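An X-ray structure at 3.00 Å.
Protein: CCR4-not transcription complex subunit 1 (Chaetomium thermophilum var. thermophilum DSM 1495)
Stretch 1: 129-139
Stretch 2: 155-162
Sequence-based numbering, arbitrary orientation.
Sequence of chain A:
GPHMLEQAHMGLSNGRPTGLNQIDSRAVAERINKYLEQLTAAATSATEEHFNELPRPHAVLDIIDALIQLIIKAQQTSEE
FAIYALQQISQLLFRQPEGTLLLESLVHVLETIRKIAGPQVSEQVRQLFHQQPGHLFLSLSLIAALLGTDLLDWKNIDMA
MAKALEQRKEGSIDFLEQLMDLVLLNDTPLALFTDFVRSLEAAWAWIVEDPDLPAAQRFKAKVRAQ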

# COMPACT_ATOMS: atom_id res chain seq x y z
N PHE A 129 -8.62 -4.39 2.96
CA PHE A 129 -7.95 -3.09 2.80
C PHE A 129 -8.92 -1.94 3.10
O PHE A 129 -8.59 -1.05 3.90
CB PHE A 129 -7.31 -2.96 1.41
CG PHE A 129 -5.91 -3.50 1.36
CD1 PHE A 129 -5.66 -4.87 1.47
CD2 PHE A 129 -4.82 -2.65 1.26
CE1 PHE A 129 -4.36 -5.37 1.47
CE2 PHE A 129 -3.51 -3.15 1.24
CZ PHE A 129 -3.30 -4.51 1.35
N HIS A 130 -10.14 -2.04 2.54
CA HIS A 130 -11.21 -1.06 2.68
C HIS A 130 -11.89 -1.06 4.06
O HIS A 130 -12.79 -0.25 4.29
CB HIS A 130 -12.25 -1.22 1.55
CG HIS A 130 -11.74 -0.80 0.19
ND1 HIS A 130 -12.57 -0.17 -0.72
CD2 HIS A 130 -10.51 -0.93 -0.36
CE1 HIS A 130 -11.83 0.05 -1.80
NE2 HIS A 130 -10.58 -0.38 -1.63
N GLN A 131 -11.43 -1.94 4.97
CA GLN A 131 -11.90 -2.10 6.36
C GLN A 131 -10.89 -1.51 7.34
O GLN A 131 -11.16 -1.43 8.54
CB GLN A 131 -12.03 -3.60 6.68
CG GLN A 131 -13.43 -4.18 6.55
CD GLN A 131 -13.40 -5.70 6.65
OE1 GLN A 131 -13.84 -6.40 5.74
NE2 GLN A 131 -12.89 -6.24 7.76
N GLN A 132 -9.69 -1.17 6.87
CA GLN A 132 -8.63 -0.62 7.71
C GLN A 132 -8.83 0.85 8.00
O GLN A 132 -9.21 1.59 7.09
CB GLN A 132 -7.27 -0.76 7.01
CG GLN A 132 -6.82 -2.17 6.75
CD GLN A 132 -7.00 -3.09 7.93
OE1 GLN A 132 -7.75 -4.05 7.83
NE2 GLN A 132 -6.36 -2.80 9.07
N PRO A 133 -8.47 1.33 9.21
CA PRO A 133 -8.55 2.77 9.47
C PRO A 133 -7.63 3.56 8.54
O PRO A 133 -6.46 3.22 8.36
CB PRO A 133 -8.15 2.88 10.94
CG PRO A 133 -7.37 1.69 11.22
CD PRO A 133 -7.99 0.61 10.40
N GLY A 134 -8.22 4.58 7.91
CA GLY A 134 -7.57 5.43 6.94
C GLY A 134 -6.16 5.87 7.25
O GLY A 134 -5.33 5.95 6.34
N HIS A 135 -5.88 6.16 8.53
CA HIS A 135 -4.55 6.62 8.97
C HIS A 135 -3.41 5.65 8.64
O HIS A 135 -2.26 6.08 8.57
CB HIS A 135 -4.55 7.00 10.45
CG HIS A 135 -4.75 5.84 11.38
ND1 HIS A 135 -6.01 5.48 11.81
CD2 HIS A 135 -3.83 5.01 11.94
CE1 HIS A 135 -5.82 4.46 12.64
NE2 HIS A 135 -4.53 4.12 12.72
N LEU A 136 -3.73 4.36 8.44
CA LEU A 136 -2.74 3.34 8.10
C LEU A 136 -2.12 3.60 6.74
O LEU A 136 -0.98 3.23 6.50
CB LEU A 136 -3.36 1.95 8.11
CG LEU A 136 -3.67 1.37 9.47
CD1 LEU A 136 -4.54 0.15 9.33
CD2 LEU A 136 -2.40 1.03 10.25
N PHE A 137 -2.88 4.23 5.85
CA PHE A 137 -2.47 4.52 4.48
C PHE A 137 -1.80 5.86 4.36
O PHE A 137 -1.30 6.17 3.28
CB PHE A 137 -3.67 4.43 3.52
CG PHE A 137 -4.35 3.09 3.59
CD1 PHE A 137 -3.87 2.02 2.86
CD2 PHE A 137 -5.43 2.89 4.44
CE1 PHE A 137 -4.48 0.77 2.95
CE2 PHE A 137 -6.04 1.64 4.53
CZ PHE A 137 -5.56 0.59 3.78
N LEU A 138 -1.74 6.62 5.47
CA LEU A 138 -1.14 7.95 5.48
C LEU A 138 0.39 7.89 5.46
O LEU A 138 1.05 8.38 6.37
CB LEU A 138 -1.68 8.83 6.63
CG LEU A 138 -3.18 9.21 6.59
CD1 LEU A 138 -3.43 10.40 7.44
CD2 LEU A 138 -3.68 9.50 5.18
N SER A 139 0.92 7.31 4.35
CA SER A 139 2.30 7.09 3.95
C SER A 139 2.30 7.19 2.42
O SER A 139 1.73 6.34 1.75
CB SER A 139 2.79 5.71 4.40
OG SER A 139 4.07 5.35 3.91
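Stretch 2 (155-162) KNIDMAMA

The contact between these two stretches is a close, largely apolar packing of a helix against a looping segment, and it illustrates how a glycine lets two backbones approach. Residues 155-162 are helical throughout, part of a longer helix, with regular bonds such as Ala160 N to Asn156 O at 3.1 Å. The partner segment is irregular: a type I turn spans Phe129 to Gln132, and short-range bonds, among them Phe137 N to Gly134 O at 3.0 Å, keep the chain after Pro133 tightly coiled. The backbones come nearest at Gly134 and Asn156, whose CA atoms lie 4.6 Å apart. Gly134 CA rests 3.6 Å from Asn156 O, and Gly134 C lies 3.5 Å from Ala160 CB. A CB on Gly134 would point toward the helix and fall 2.2 Å from Asn156 O, so the bare backbone is what fits here. From this point the loop passes across the helix rather than along it, and Leu138 reaches the later residues: its CD1 lies 3.8 Å from Ala160 CB and its CD2 3.6 Å from Met161 CG. Phe137 CB packs 3.7 Å from Ile157 CG1. At the other end, Asn156 points toward the loop, placing its ND2 3.4 Å from Gln132 O.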

# COMPACT_ATOMS: atom_id res chain seq x y z
N LYS A 155 -12.25 7.68 0.37
CA LYS A 155 -13.07 8.27 1.44
C LYS A 155 -12.35 8.12 2.80
O LYS A 155 -12.19 9.11 3.51
CB LYS A 155 -14.52 7.72 1.48
CG LYS A 155 -15.32 8.35 2.64
CD LYS A 155 -16.81 7.99 2.74
CE LYS A 155 -17.43 8.30 4.12
NZ LYS A 155 -17.56 9.77 4.44
N ASN A 156 -11.85 6.89 3.11
CA ASN A 156 -11.13 6.59 4.35
C ASN A 156 -9.87 7.42 4.45
O ASN A 156 -9.64 8.03 5.49
CB ASN A 156 -10.77 5.10 4.44
CG ASN A 156 -11.89 4.17 4.80
OD1 ASN A 156 -13.07 4.55 4.88
ND2 ASN A 156 -11.53 2.92 5.02
N ILE A 157 -9.06 7.45 3.36
CA ILE A 157 -7.81 8.22 3.29
C ILE A 157 -8.13 9.71 3.50
O ILE A 157 -7.44 10.36 4.30
CB ILE A 157 -7.02 7.92 1.97
CG1 ILE A 157 -6.36 6.54 2.02
CG2 ILE A 157 -5.99 8.99 1.64
CD1 ILE A 157 -5.94 5.97 0.70
N ASP A 158 -9.19 10.23 2.81
CA ASP A 158 -9.62 11.64 2.90
C ASP A 158 -9.98 12.00 4.32
O ASP A 158 -9.48 13.00 4.83
CB ASP A 158 -10.82 11.94 1.98
CG ASP A 158 -11.30 13.38 2.01
OD1 ASP A 158 -10.47 14.28 2.20
OD2 ASP A 158 -12.49 13.61 1.73
N MET A 159 -10.81 11.17 4.97
CA MET A 159 -11.25 11.35 6.34
C MET A 159 -10.09 11.39 7.35
O MET A 159 -10.14 12.17 8.31
CB MET A 159 -12.28 10.28 6.71
CG MET A 159 -13.64 10.49 6.10
SD MET A 159 -14.36 12.14 6.38
CE MET A 159 -14.69 12.08 8.16
N ALA A 160 -9.07 10.56 7.10
CA ALA A 160 -7.86 10.42 7.91
C ALA A 160 -7.03 11.69 7.92
O ALA A 160 -6.63 12.13 9.00
CB ALA A 160 -7.03 9.24 7.41
N MET A 161 -6.75 12.26 6.72
CA MET A 161 -5.98 13.49 6.56
C MET A 161 -6.78 14.64 7.13
O MET A 161 -6.21 15.47 7.82
CB MET A 161 -5.70 13.79 5.08
CG MET A 161 -4.95 12.72 4.37
SD MET A 161 -5.10 12.91 2.56
CE MET A 161 -3.63 13.69 2.24
N ALA A 162 -8.10 14.66 6.87
CA ALA A 162 -9.03 15.66 7.37
C ALA A 162 -8.87 15.78 8.90
O ALA A 162 -8.70 16.90 9.39
CB ALA A 162 -10.46 15.29 7.01